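Local coordinates for protein hypothetical oxidoreductase YDHF (Escherichia coli, PDB 1OG6) that probably works as an NADPH-dependent oxidoreductase of the aldo-keto reductase family, holding its cofactor in an alpha/beta barrel, at residues G194-L199 against V204-W209; I5-Q10 against Q256-I261; F155-F160 against A166-R171. All blocks are in the same frame, centred on the assembly; numbering follows the deposited sequence.

Overall arrangement
Near the N terminus the chain lays down 5-10, where strand 4-6 pairs antiparallel with the first barrel strand, 13-20. Its partner, 256-261, comes almost 250 residues later and carries the last barrel strand, so contact 2 closes one very long loop. The other two contacts fall within that loop, one after the other. Contact 3 packs helix 162-169 on strand 152-158. Contact 1 then joins helix 195-201 to strand 207-209. None of the three loops crosses another. Contacts 1 and 2 meet through neighbouring strands 207-209 and 258-261. Contacts 1 and 3 meet at the nicotinamide, where Trp209 and Asn159 are hydrogen-bonded to each other.

Contact 1 of 3, residues G194-L199 against V204-W209; sequences GTLDQL and VRPMAW. With NAP (NADP nicotinamide-adenine-dinucleotide phosphate), chain F.
Leu199 packs on Val204 and Pro206 within a beta-alpha-beta unit of the TIM barrel, strand 179-182, helix 195-201 and strand 207-209. Its side chain starts with CB near the backbone O of Val204. CG lies beside the backbone N, anti to the carbonyl carbon (chi1 -76°), and the two methyls part from there. CD2 turns to Val204 and meets its CG1 at 3.6 Å. CB of Val204 is almost as near to CD2 of Leu199, at 3.7 Å. CD1 goes to Pro206 and lies 3.3 Å from CB of that ring, with CG of the proline a little farther off. The leucine and the proline run past each other in opposite directions. Leu196, one turn earlier, adds a looser touch of CD2 on CG of Pro206 (4.4 Å).

One backbone hydrogen bond spans the turn between helix and strand. N of Val204 donates to O of Leu199 at 2.9 Å.

Strand 207-209 leads from this packing to the cofactor. CG of Trp209 stands between the backbone N and the carbonyl carbon (chi1 57°), and one face of the indole lies against the nicotinamide. The two planes are nearly parallel. C3N of NADP is 3.7 Å above the indole, over its centre. With an alanine in place of Trp209, that side of the nicotinamide would probably lose its flat cover, and OD1 of Asn159 its indole N-H. The carboxamide lies toward the N-H side of the indole, where C7N of NADP is 3.6 Å from NE1 of Trp209.

Contact 2 of 3, residues I5-Q10 against Q256-I261; sequences ITIAPQ and QPLPII
Ile5 and Ile7 grip the two methyls of Leu258 where the N-terminal hairpin meets the TIM barrel. Strand 4-6 pairs antiparallel with strand 13-20. Leu258 opens strand 258-261, the eighth and last strand of the barrel, which runs parallel to 13-20. In aldo-keto reductases such a hairpin covers the barrel end remote from the cofactor. Leu258 fits this, being the first residue of its strand; its side chain is about 11 Å from the bound NADP.

The apolar contacts carry the join. CD2 of Leu258 meets CG2 of Ile5 at 3.7 Å and approaches CD1 of the same isoleucine at 4.0 Å. The other methyl, CD1 of Leu258, touches CG2 of Ile7, also at 3.7 Å. Leu258 is thus a fork with one prong for each isoleucine. It meets Ile5 at a slant and Ile7 at about a right angle.

One contact is of mixed character. CG1 of Ile5 is anti to the backbone N (chi1 -179°) and the chain stays extended, which carries CD1 out to the side-chain amide of Gln256. There CD1 of Ile5 lies 3.9 Å from OE1 of Gln256, a plain van der Waals touch.

No hydrogen bond joins the two segments directly. The backbone just before strand 207-209 bridges them instead. N of Leu258 probably donates a hydrogen bond to O of Pro206. One residue earlier, N of Arg205 probably bonds to O of Ile7.

Contact 3 of 3, residues F155-F160 against A166-R171; sequences FGVSNF and ALLQSR. With NAP (NADP nicotinamide-adenine-dinucleotide phosphate), chain F.
Leu168 points from its helix into the corner formed by Val157 and Phe160, in a beta-alpha-beta unit of the TIM barrel made of strand 152-158, helix 162-169 and strand 179-182. Its CG is anti to the backbone N (chi1 -179°), which sends the branch across to the strand. One methyl does the touching. CD2 of Leu168 meets CG1 of Val157 at 3.7 Å, and the two side chains pass each other in opposite directions. The same CD2 approaches CE1 of Phe160 at 4.2 Å, coming to the ring obliquely.

Phe160 folds back over its own strand. CB of Val157 lies over the centre of the phenyl face, 3.3 Å above the plane. Valine and phenyl ring thus form one apolar surface for the leucine. The contact between helix and strand is apolar throughout and buried.

The strand end between these two residues turns its polar groups to the cofactor. Ser158 and Asn159 hold the nicotinamide carboxamide by both of its ends. N7N of NADP donates to OG of Ser158 at 2.9 Å. ND2 of Asn159 donates to O7N of NADP at 3.2 Å. This pairing would fix the rotation of the carboxamide. OG of Ser158 is also hydrogen-bonded to O of Gln180, on the next strand.

The far end of 166-171 faces the third subunit, where NH1 of Arg171 bonds to O of Gln201 of that chain. NH1 of Arg171 also donates to OG of Ser170 at 3.0 Å, with the hydroxyl oxygen 16° out of the guanidinium plane.

Contact 1 of 3, residues G194-L199 against V204-W209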
loop_
_atom_site.group_PDB
_atom_site.type_symbol
_atom_site.label_atom_id
_atom_site.label_comp_id
_atom_site.label_asym_id
_atom_site.label_seq_id
_atom_site.Cartn_x
_atom_site.Cartn_y
_atom_site.Cartn_z
ATOM N N GLY C 194 1.493 -6.482 3.429
ATOM C CA GLY C 194 0.940 -5.660 4.491
ATOM C C GLY C 194 -0.311 -6.201 5.149
ATOM O O GLY C 194 -0.754 -5.675 6.165
ATOM N N THR C 195 -0.890 -7.248 4.576
ATOM C CA THR C 195 -2.104 -7.833 5.127
ATOM C C THR C 195 -1.826 -8.347 6.529
ATOM O O THR C 195 -2.516 -7.978 7.480
ATOM C CB THR C 195 -2.625 -9.017 4.268
ATOM O OG1 THR C 195 -2.925 -8.572 2.937
ATOM C CG2 THR C 195 -3.884 -9.598 4.876
ATOM N N LEU C 196 -0.814 -9.194 6.674
ATOM C CA LEU C 196 -0.514 -9.726 7.990
ATOM C C LEU C 196 0.122 -8.706 8.934
ATOM O O LEU C 196 0.165 -8.924 10.139
ATOM C CB LEU C 196 0.365 -10.970 7.878
ATOM C CG LEU C 196 -0.259 -12.165 7.157
ATOM C CD1 LEU C 196 0.526 -13.403 7.502
ATOM C CD2 LEU C 196 -1.701 -12.355 7.575
ATOM N N ASP C 197 0.605 -7.588 8.399
ATOM C CA ASP C 197 1.209 -6.562 9.250
ATOM C C ASP C 197 0.095 -5.730 9.896
ATOM O O ASP C 197 0.182 -5.353 11.065
ATOM C CB ASP C 197 2.160 -5.666 8.437
ATOM C CG ASP C 197 3.310 -6.452 7.799
ATOM O OD1 ASP C 197 3.919 -7.297 8.498
ATOM O OD2 ASP C 197 3.612 -6.220 6.604
ATOM N N GLN C 198 -0.956 -5.456 9.131
ATOM C CA GLN C 198 -2.091 -4.708 9.647
ATOM C C GLN C 198 -2.800 -5.573 10.677
ATOM O O GLN C 198 -3.220 -5.098 11.727
ATOM C CB GLN C 198 -3.072 -4.360 8.522
ATOM C CG GLN C 198 -4.526 -4.259 8.987
ATOM C CD GLN C 198 -5.481 -3.860 7.881
ATOM O OE1 GLN C 198 -5.796 -2.689 7.715
ATOM N NE2 GLN C 198 -5.938 -4.835 7.115
ATOM N N LEU C 199 -2.934 -6.853 10.371
ATOM C CA LEU C 199 -3.601 -7.747 11.289
ATOM C C LEU C 199 -2.846 -7.908 12.606
ATOM O O LEU C 199 -3.463 -8.026 13.661
ATOM C CB LEU C 199 -3.832 -9.109 10.631
ATOM C CG LEU C 199 -4.972 -9.161 9.619
ATOM C CD1 LEU C 199 -5.145 -10.574 9.130
ATOM C CD2 LEU C 199 -6.243 -8.688 10.264
ATOM N N VAL C 204 -5.668 -8.495 15.474
ATOM C CA VAL C 204 -6.769 -9.270 14.921
ATOM C C VAL C 204 -6.169 -10.583 14.412
ATOM O O VAL C 204 -5.150 -10.585 13.721
ATOM C CB VAL C 204 -7.468 -8.495 13.768
ATOM C CG1 VAL C 204 -8.413 -9.395 13.009
ATOM C CG2 VAL C 204 -8.251 -7.327 14.348
ATOM N N ARG C 205 -6.785 -11.701 14.782
ATOM C CA ARG C 205 -6.294 -13.018 14.381
ATOM C C ARG C 205 -6.960 -13.519 13.120
ATOM O O ARG C 205 -8.169 -13.747 13.110
ATOM C CB ARG C 205 -6.527 -14.048 15.489
ATOM C CG ARG C 205 -5.319 -14.337 16.372
ATOM C CD ARG C 205 -5.116 -13.310 17.479
ATOM N NE ARG C 205 -4.013 -12.393 17.206
ATOM C CZ ARG C 205 -3.343 -11.737 18.150
ATOM N NH1 ARG C 205 -3.667 -11.907 19.425
ATOM N NH2 ARG C 205 -2.360 -10.906 17.822
ATOM N N PRO C 206 -6.172 -13.724 12.048
ATOM C CA PRO C 206 -6.623 -14.202 10.738
ATOM C C PRO C 206 -6.800 -15.701 10.665
ATOM O O PRO C 206 -5.884 -16.433 10.996
ATOM C CB PRO C 206 -5.505 -13.751 9.817
ATOM C CG PRO C 206 -4.322 -14.006 10.653
ATOM C CD PRO C 206 -4.734 -13.409 11.990
ATOM N N MET C 207 -7.974 -16.151 10.243
ATOM C CA MET C 207 -8.233 -17.576 10.080
ATOM C C MET C 207 -7.562 -17.890 8.754
ATOM O O MET C 207 -7.833 -17.235 7.758
ATOM C CB MET C 207 -9.738 -17.821 10.011
ATOM C CG MET C 207 -10.438 -17.427 11.302
ATOM S SD MET C 207 -12.223 -17.339 11.230
ATOM C CE MET C 207 -12.649 -19.058 11.008
ATOM N N ALA C 208 -6.670 -18.868 8.732
ATOM C CA ALA C 208 -5.946 -19.170 7.504
ATOM C C ALA C 208 -6.515 -20.337 6.735
ATOM O O ALA C 208 -6.610 -21.439 7.260
ATOM C CB ALA C 208 -4.488 -19.428 7.829
ATOM N N TRP C 209 -6.885 -20.112 5.480
ATOM C CA TRP C 209 -7.433 -21.205 4.702
ATOM C C TRP C 209 -6.483 -21.828 3.702
ATOM O O TRP C 209 -5.513 -21.211 3.269
ATOM C CB TRP C 209 -8.737 -20.803 4.002
ATOM C CG TRP C 209 -8.719 -19.614 3.071
ATOM C CD1 TRP C 209 -9.049 -18.320 3.384
ATOM C CD2 TRP C 209 -8.521 -19.640 1.648
ATOM N NE1 TRP C 209 -9.087 -17.549 2.245
ATOM C CE2 TRP C 209 -8.767 -18.334 1.166
ATOM C CE3 TRP C 209 -8.167 -20.644 0.734
ATOM C CZ2 TRP C 209 -8.670 -18.007 -0.197
ATOM C CZ3 TRP C 209 -8.069 -20.319 -0.618
ATOM C CH2 TRP C 209 -8.321 -19.011 -1.069
HETATM P PA NAP F . -6.711 -27.497 3.014
HETATM O O1A NAP F . -5.648 -27.189 2.139
HETATM O O2A NAP F . -6.635 -27.533 4.526
HETATM O O5B NAP F . -7.335 -28.922 2.620
HETATM C C5B NAP F . -6.413 -30.007 2.383
HETATM C C4B NAP F . -7.174 -30.953 1.392
HETATM O O4B NAP F . -6.182 -32.024 1.153
HETATM C C3B NAP F . -8.391 -31.701 1.996
HETATM O O3B NAP F . -9.391 -31.677 0.984
HETATM C C2B NAP F . -7.947 -33.121 2.289
HETATM O O2B NAP F . -8.884 -34.111 1.872
HETATM C C1B NAP F . -6.605 -33.308 1.521
HETATM N N9A NAP F . -5.617 -33.942 2.380
HETATM C C8A NAP F . -5.290 -33.740 3.709
HETATM N N7A NAP F . -4.322 -34.518 4.156
HETATM C C5A NAP F . -3.995 -35.280 3.042
HETATM C C6A NAP F . -3.029 -36.292 2.892
HETATM N N6A NAP F . -2.185 -36.755 3.834
HETATM N N1A NAP F . -2.925 -36.894 1.625
HETATM N N3A NAP F . -4.713 -35.499 0.683
HETATM C C4A NAP F . -4.797 -34.922 1.941
HETATM O O3 NAP F . -7.902 -26.490 2.716
HETATM P PN NAP F . -9.177 -26.600 1.797
HETATM O O1N NAP F . -9.308 -25.850 0.543
HETATM O O2N NAP F . -10.346 -27.131 2.563
HETATM O O5D NAP F . -9.520 -25.117 2.359
HETATM C C5D NAP F . -9.382 -24.719 3.780
HETATM C C4D NAP F . -10.711 -24.285 4.377
HETATM O O4D NAP F . -10.931 -22.852 4.297
HETATM C C3D NAP F . -12.021 -24.956 3.827
HETATM O O3D NAP F . -12.432 -26.065 4.636
HETATM O O2D NAP F . -14.057 -23.882 4.782
HETATM C C1D NAP F . -12.293 -22.556 3.859
HETATM N N1N NAP F . -12.228 -21.724 2.599
HETATM C C2N NAP F . -12.388 -20.314 2.635
HETATM C C3N NAP F . -12.349 -19.598 1.439
HETATM C C7N NAP F . -12.522 -18.073 1.483
HETATM O O7N NAP F . -12.485 -17.501 0.425
HETATM N N7N NAP F . -12.698 -17.439 2.611
HETATM C C4N NAP F . -12.151 -20.271 0.149
HETATM C C5N NAP F . -11.991 -21.687 0.152
HETATM C C6N NAP F . -12.027 -22.437 1.365
HETATM P P2B NAP F . -9.189 -35.473 2.692
HETATM O O1X NAP F . -9.877 -35.622 4.044
HETATM O O2X NAP F . -9.187 -36.618 1.706
HETATM O O3X NAP F . -10.592 -35.052 2.313
#

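Contact 2 of 3, residues I5-Q10 against Q256-I261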
loop_
_atom_site.group_PDB
_atom_site.type_symbol
_atom_site.label_atom_id
_atom_site.label_comp_id
_atom_site.label_asym_id
_atom_site.label_seq_id
_atom_site.Cartn_x
_atom_site.Cartn_y
_atom_site.Cartn_z
ATOM N N ILE C 5 -8.364 -18.951 21.866
ATOM C CA ILE C 5 -7.760 -17.684 21.481
ATOM C C ILE C 5 -8.762 -16.609 21.072
ATOM O O ILE C 5 -9.486 -16.766 20.095
ATOM C CB ILE C 5 -6.753 -17.902 20.332
ATOM C CG1 ILE C 5 -6.105 -16.575 19.945
ATOM C CG2 ILE C 5 -7.443 -18.538 19.138
ATOM C CD1 ILE C 5 -4.959 -16.718 18.956
ATOM N N THR C 6 -8.807 -15.517 21.832
ATOM C CA THR C 6 -9.707 -14.408 21.528
ATOM C C THR C 6 -9.186 -13.782 20.240
ATOM O O THR C 6 -8.130 -13.158 20.233
ATOM C CB THR C 6 -9.692 -13.361 22.662
ATOM O OG1 THR C 6 -10.320 -13.908 23.827
ATOM C CG2 THR C 6 -10.424 -12.103 22.247
ATOM N N ILE C 7 -9.929 -13.942 19.153
ATOM C CA ILE C 7 -9.496 -13.436 17.860
ATOM C C ILE C 7 -9.290 -11.929 17.676
ATOM O O ILE C 7 -8.412 -11.519 16.930
ATOM C CB ILE C 7 -10.421 -13.959 16.755
ATOM C CG1 ILE C 7 -11.849 -13.505 17.007
ATOM C CG2 ILE C 7 -10.370 -15.471 16.724
ATOM C CD1 ILE C 7 -12.813 -13.935 15.930
ATOM N N ALA C 8 -10.075 -11.101 18.344
ATOM C CA ALA C 8 -9.919 -9.661 18.195
ATOM C C ALA C 8 -9.988 -9.013 19.564
ATOM O O ALA C 8 -10.073 -9.708 20.569
ATOM C CB ALA C 8 -11.015 -9.114 17.302
ATOM N N PRO C 9 -9.920 -7.675 19.631
ATOM C CA PRO C 9 -9.987 -6.986 20.924
ATOM C C PRO C 9 -11.279 -7.246 21.703
ATOM O O PRO C 9 -11.234 -7.660 22.865
ATOM C CB PRO C 9 -9.814 -5.528 20.533
ATOM C CG PRO C 9 -8.796 -5.640 19.456
ATOM C CD PRO C 9 -9.353 -6.779 18.610
ATOM N N GLN C 10 -12.428 -6.996 21.084
ATOM C CA GLN C 10 -13.696 -7.254 21.761
ATOM C C GLN C 10 -14.246 -8.559 21.198
ATOM O O GLN C 10 -15.318 -9.021 21.572
ATOM C CB GLN C 10 -14.693 -6.126 21.491
ATOM C CG GLN C 10 -14.094 -4.724 21.493
ATOM C CD GLN C 10 -13.023 -4.537 22.547
ATOM O OE1 GLN C 10 -13.241 -4.800 23.733
ATOM N NE2 GLN C 10 -11.854 -4.076 22.116
ATOM N N GLN C 256 -0.325 -14.667 14.352
ATOM C CA GLN C 256 -0.994 -15.801 14.997
ATOM C C GLN C 256 -2.265 -16.317 14.344
ATOM O O GLN C 256 -3.347 -16.154 14.895
ATOM C CB GLN C 256 -1.311 -15.462 16.446
ATOM C CG GLN C 256 -0.094 -15.276 17.316
ATOM C CD GLN C 256 -0.446 -14.664 18.663
ATOM O OE1 GLN C 256 -1.400 -15.095 19.318
ATOM N NE2 GLN C 256 0.327 -13.659 19.086
ATOM N N PRO C 257 -2.148 -16.961 13.170
ATOM C CA PRO C 257 -3.314 -17.497 12.465
ATOM C C PRO C 257 -3.977 -18.733 13.090
ATOM O O PRO C 257 -3.333 -19.491 13.813
ATOM C CB PRO C 257 -2.760 -17.780 11.066
ATOM C CG PRO C 257 -1.323 -18.014 11.303
ATOM C CD PRO C 257 -0.971 -16.956 12.286
ATOM N N LEU C 258 -5.273 -18.912 12.816
ATOM C CA LEU C 258 -6.041 -20.067 13.302
ATOM C C LEU C 258 -6.232 -20.959 12.089
ATOM O O LEU C 258 -7.156 -20.745 11.308
ATOM C CB LEU C 258 -7.440 -19.675 13.802
ATOM C CG LEU C 258 -7.741 -18.363 14.521
ATOM C CD1 LEU C 258 -9.058 -18.543 15.214
ATOM C CD2 LEU C 258 -6.671 -17.987 15.524
ATOM N N PRO C 259 -5.367 -21.973 11.913
ATOM C CA PRO C 259 -5.470 -22.879 10.766
ATOM C C PRO C 259 -6.793 -23.624 10.650
ATOM O O PRO C 259 -7.268 -24.204 11.612
ATOM C CB PRO C 259 -4.275 -23.808 10.952
ATOM C CG PRO C 259 -4.090 -23.822 12.409
ATOM C CD PRO C 259 -4.280 -22.391 12.810
ATOM N N ILE C 260 -7.382 -23.587 9.457
ATOM C CA ILE C 260 -8.652 -24.255 9.201
ATOM C C ILE C 260 -8.418 -25.615 8.552
ATOM O O ILE C 260 -7.833 -25.726 7.471
ATOM C CB ILE C 260 -9.571 -23.421 8.266
ATOM C CG1 ILE C 260 -9.691 -21.985 8.772
ATOM C CG2 ILE C 260 -10.953 -24.035 8.228
ATOM C CD1 ILE C 260 -10.536 -21.099 7.888
ATOM N N ILE C 261 -8.886 -26.648 9.231
ATOM C CA ILE C 261 -8.739 -28.006 8.755
ATOM C C ILE C 261 -9.861 -28.287 7.758
ATOM O O ILE C 261 -11.019 -27.970 8.013
ATOM C CB ILE C 261 -8.777 -28.985 9.954
ATOM C CG1 ILE C 261 -7.741 -28.548 10.995
ATOM C CG2 ILE C 261 -8.464 -30.393 9.494
ATOM C CD1 ILE C 261 -7.722 -29.356 12.266
#

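Contact 3 of 3, residues F155-F160 against A166-R171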
loop_
_atom_site.group_PDB
_atom_site.type_symbol
_atom_site.label_atom_id
_atom_site.label_comp_id
_atom_site.label_asym_id
_atom_site.label_seq_id
_atom_site.Cartn_x
_atom_site.Cartn_y
_atom_site.Cartn_z
ATOM N N PHE C 155 -18.615 -9.689 13.652
ATOM C CA PHE C 155 -18.481 -9.520 12.221
ATOM C C PHE C 155 -17.025 -9.491 11.784
ATOM O O PHE C 155 -16.143 -9.119 12.552
ATOM C CB PHE C 155 -19.191 -8.239 11.796
ATOM C CG PHE C 155 -20.613 -8.166 12.249
ATOM C CD1 PHE C 155 -20.937 -7.577 13.463
ATOM C CD2 PHE C 155 -21.626 -8.729 11.484
ATOM C CE1 PHE C 155 -22.254 -7.549 13.915
ATOM C CE2 PHE C 155 -22.950 -8.709 11.927
ATOM C CZ PHE C 155 -23.263 -8.116 13.148
ATOM N N GLY C 156 -16.788 -9.898 10.543
ATOM C CA GLY C 156 -15.443 -9.915 10.013
ATOM C C GLY C 156 -15.479 -9.943 8.505
ATOM O O GLY C 156 -16.549 -10.027 7.908
ATOM N N VAL C 157 -14.306 -9.884 7.888
ATOM C CA VAL C 157 -14.189 -9.890 6.436
ATOM C C VAL C 157 -13.336 -11.067 5.970
ATOM O O VAL C 157 -12.824 -11.822 6.786
ATOM C CB VAL C 157 -13.547 -8.586 5.962
ATOM C CG1 VAL C 157 -14.419 -7.409 6.363
ATOM C CG2 VAL C 157 -12.181 -8.439 6.588
ATOM N N SER C 158 -13.181 -11.230 4.663
ATOM C CA SER C 158 -12.372 -12.322 4.143
ATOM C C SER C 158 -11.724 -11.962 2.811
ATOM O O SER C 158 -12.401 -11.552 1.873
ATOM C CB SER C 158 -13.226 -13.568 3.987
ATOM O OG SER C 158 -12.453 -14.648 3.506
ATOM N N ASN C 159 -10.403 -12.118 2.748
ATOM C CA ASN C 159 -9.607 -11.814 1.565
ATOM C C ASN C 159 -9.610 -10.322 1.268
ATOM O O ASN C 159 -9.596 -9.913 0.112
ATOM C CB ASN C 159 -10.139 -12.571 0.360
ATOM C CG ASN C 159 -10.296 -14.039 0.628
ATOM O OD1 ASN C 159 -9.321 -14.758 0.812
ATOM N ND2 ASN C 159 -11.536 -14.497 0.659
ATOM N N PHE C 160 -9.633 -9.513 2.321
ATOM C CA PHE C 160 -9.625 -8.063 2.177
ATOM C C PHE C 160 -8.222 -7.489 2.212
ATOM O O PHE C 160 -7.373 -7.917 2.990
ATOM C CB PHE C 160 -10.418 -7.382 3.294
ATOM C CG PHE C 160 -11.893 -7.336 3.063
ATOM C CD1 PHE C 160 -12.639 -6.268 3.541
ATOM C CD2 PHE C 160 -12.543 -8.362 2.397
ATOM C CE1 PHE C 160 -14.010 -6.218 3.363
ATOM C CE2 PHE C 160 -13.918 -8.323 2.216
ATOM C CZ PHE C 160 -14.655 -7.247 2.700
ATOM N N ALA C 166 -9.759 -1.550 6.075
ATOM C CA ALA C 166 -9.842 -0.261 6.759
ATOM C C ALA C 166 -11.071 0.520 6.325
ATOM O O ALA C 166 -11.723 1.149 7.152
ATOM C CB ALA C 166 -8.589 0.560 6.503
ATOM N N LEU C 167 -11.380 0.487 5.032
ATOM C CA LEU C 167 -12.557 1.178 4.509
ATOM C C LEU C 167 -13.809 0.805 5.293
ATOM O O LEU C 167 -14.504 1.675 5.805
ATOM C CB LEU C 167 -12.777 0.824 3.037
ATOM C CG LEU C 167 -14.188 1.019 2.476
ATOM C CD1 LEU C 167 -14.573 2.468 2.540
ATOM C CD2 LEU C 167 -14.239 0.529 1.049
ATOM N N LEU C 168 -14.084 -0.493 5.385
ATOM C CA LEU C 168 -15.259 -0.987 6.094
ATOM C C LEU C 168 -15.184 -0.769 7.593
ATOM O O LEU C 168 -16.205 -0.593 8.248
ATOM C CB LEU C 168 -15.464 -2.473 5.808
ATOM C CG LEU C 168 -16.676 -3.140 6.461
ATOM C CD1 LEU C 168 -17.921 -2.339 6.167
ATOM C CD2 LEU C 168 -16.820 -4.560 5.944
ATOM N N GLN C 169 -13.976 -0.779 8.137
ATOM C CA GLN C 169 -13.781 -0.585 9.569
ATOM C C GLN C 169 -14.126 0.842 10.025
ATOM O O GLN C 169 -14.482 1.064 11.181
ATOM C CB GLN C 169 -12.331 -0.912 9.925
ATOM C CG GLN C 169 -12.006 -0.891 11.399
ATOM C CD GLN C 169 -12.847 -1.864 12.180
ATOM O OE1 GLN C 169 -14.004 -1.595 12.479
ATOM N NE2 GLN C 169 -12.271 -3.014 12.508
ATOM N N SER C 170 -14.020 1.806 9.116
ATOM C CA SER C 170 -14.318 3.198 9.433
ATOM C C SER C 170 -15.805 3.378 9.614
ATOM O O SER C 170 -16.254 4.378 10.166
ATOM C CB SER C 170 -13.869 4.095 8.298
ATOM O OG SER C 170 -14.606 3.787 7.137
ATOM N N ARG C 171 -16.562 2.402 9.126
ATOM C CA ARG C 171 -18.020 2.414 9.191
ATOM C C ARG C 171 -18.589 1.587 10.335
ATOM O O ARG C 171 -19.805 1.502 10.486
ATOM C CB ARG C 171 -18.608 1.881 7.880
ATOM C CG ARG C 171 -18.946 2.923 6.836
ATOM C CD ARG C 171 -17.744 3.719 6.398
ATOM N NE ARG C 171 -18.079 4.573 5.266
ATOM C CZ ARG C 171 -17.283 5.517 4.784
ATOM N NH1 ARG C 171 -16.105 5.730 5.340
ATOM N NH2 ARG C 171 -17.657 6.233 3.738
HETATM P PA NAP F . -6.711 -27.497 3.014
HETATM O O1A NAP F . -5.648 -27.189 2.139
HETATM O O2A NAP F . -6.635 -27.533 4.526
HETATM O O5B NAP F . -7.335 -28.922 2.620
HETATM C C5B NAP F . -6.413 -30.007 2.383
HETATM C C4B NAP F . -7.174 -30.953 1.392
HETATM O O4B NAP F . -6.182 -32.024 1.153
HETATM C C3B NAP F . -8.391 -31.701 1.996
HETATM O O3B NAP F . -9.391 -31.677 0.984
HETATM C C2B NAP F . -7.947 -33.121 2.289
HETATM O O2B NAP F . -8.884 -34.111 1.872
HETATM C C1B NAP F . -6.605 -33.308 1.521
HETATM N N9A NAP F . -5.617 -33.942 2.380
HETATM C C8A NAP F . -5.290 -33.740 3.709
HETATM N N7A NAP F . -4.322 -34.518 4.156
HETATM C C5A NAP F . -3.995 -35.280 3.042
HETATM C C6A NAP F . -3.029 -36.292 2.892
HETATM N N6A NAP F . -2.185 -36.755 3.834
HETATM N N1A NAP F . -2.925 -36.894 1.625
HETATM N N3A NAP F . -4.713 -35.499 0.683
HETATM C C4A NAP F . -4.797 -34.922 1.941
HETATM O O3 NAP F . -7.902 -26.490 2.716
HETATM P PN NAP F . -9.177 -26.600 1.797
HETATM O O1N NAP F . -9.308 -25.850 0.543
HETATM O O2N NAP F . -10.346 -27.131 2.563
HETATM O O5D NAP F . -9.520 -25.117 2.359
HETATM C C5D NAP F . -9.382 -24.719 3.780
HETATM C C4D NAP F . -10.711 -24.285 4.377
HETATM O O4D NAP F . -10.931 -22.852 4.297
HETATM C C3D NAP F . -12.021 -24.956 3.827
HETATM O O3D NAP F . -12.432 -26.065 4.636
HETATM O O2D NAP F . -14.057 -23.882 4.782
HETATM C C1D NAP F . -12.293 -22.556 3.859
HETATM N N1N NAP F . -12.228 -21.724 2.599
HETATM C C2N NAP F . -12.388 -20.314 2.635
HETATM C C3N NAP F . -12.349 -19.598 1.439
HETATM C C7N NAP F . -12.522 -18.073 1.483
HETATM O O7N NAP F . -12.485 -17.501 0.425
HETATM N N7N NAP F . -12.698 -17.439 2.611
HETATM C C4N NAP F . -12.151 -20.271 0.149
HETATM C C5N NAP F . -11.991 -21.687 0.152
HETATM C C6N NAP F . -12.027 -22.437 1.365
HETATM P P2B NAP F . -9.189 -35.473 2.692
HETATM O O1X NAP F . -9.877 -35.622 4.044
HETATM O O2X NAP F . -9.187 -36.618 1.706
HETATM O O3X NAP F . -10.592 -35.052 2.313
#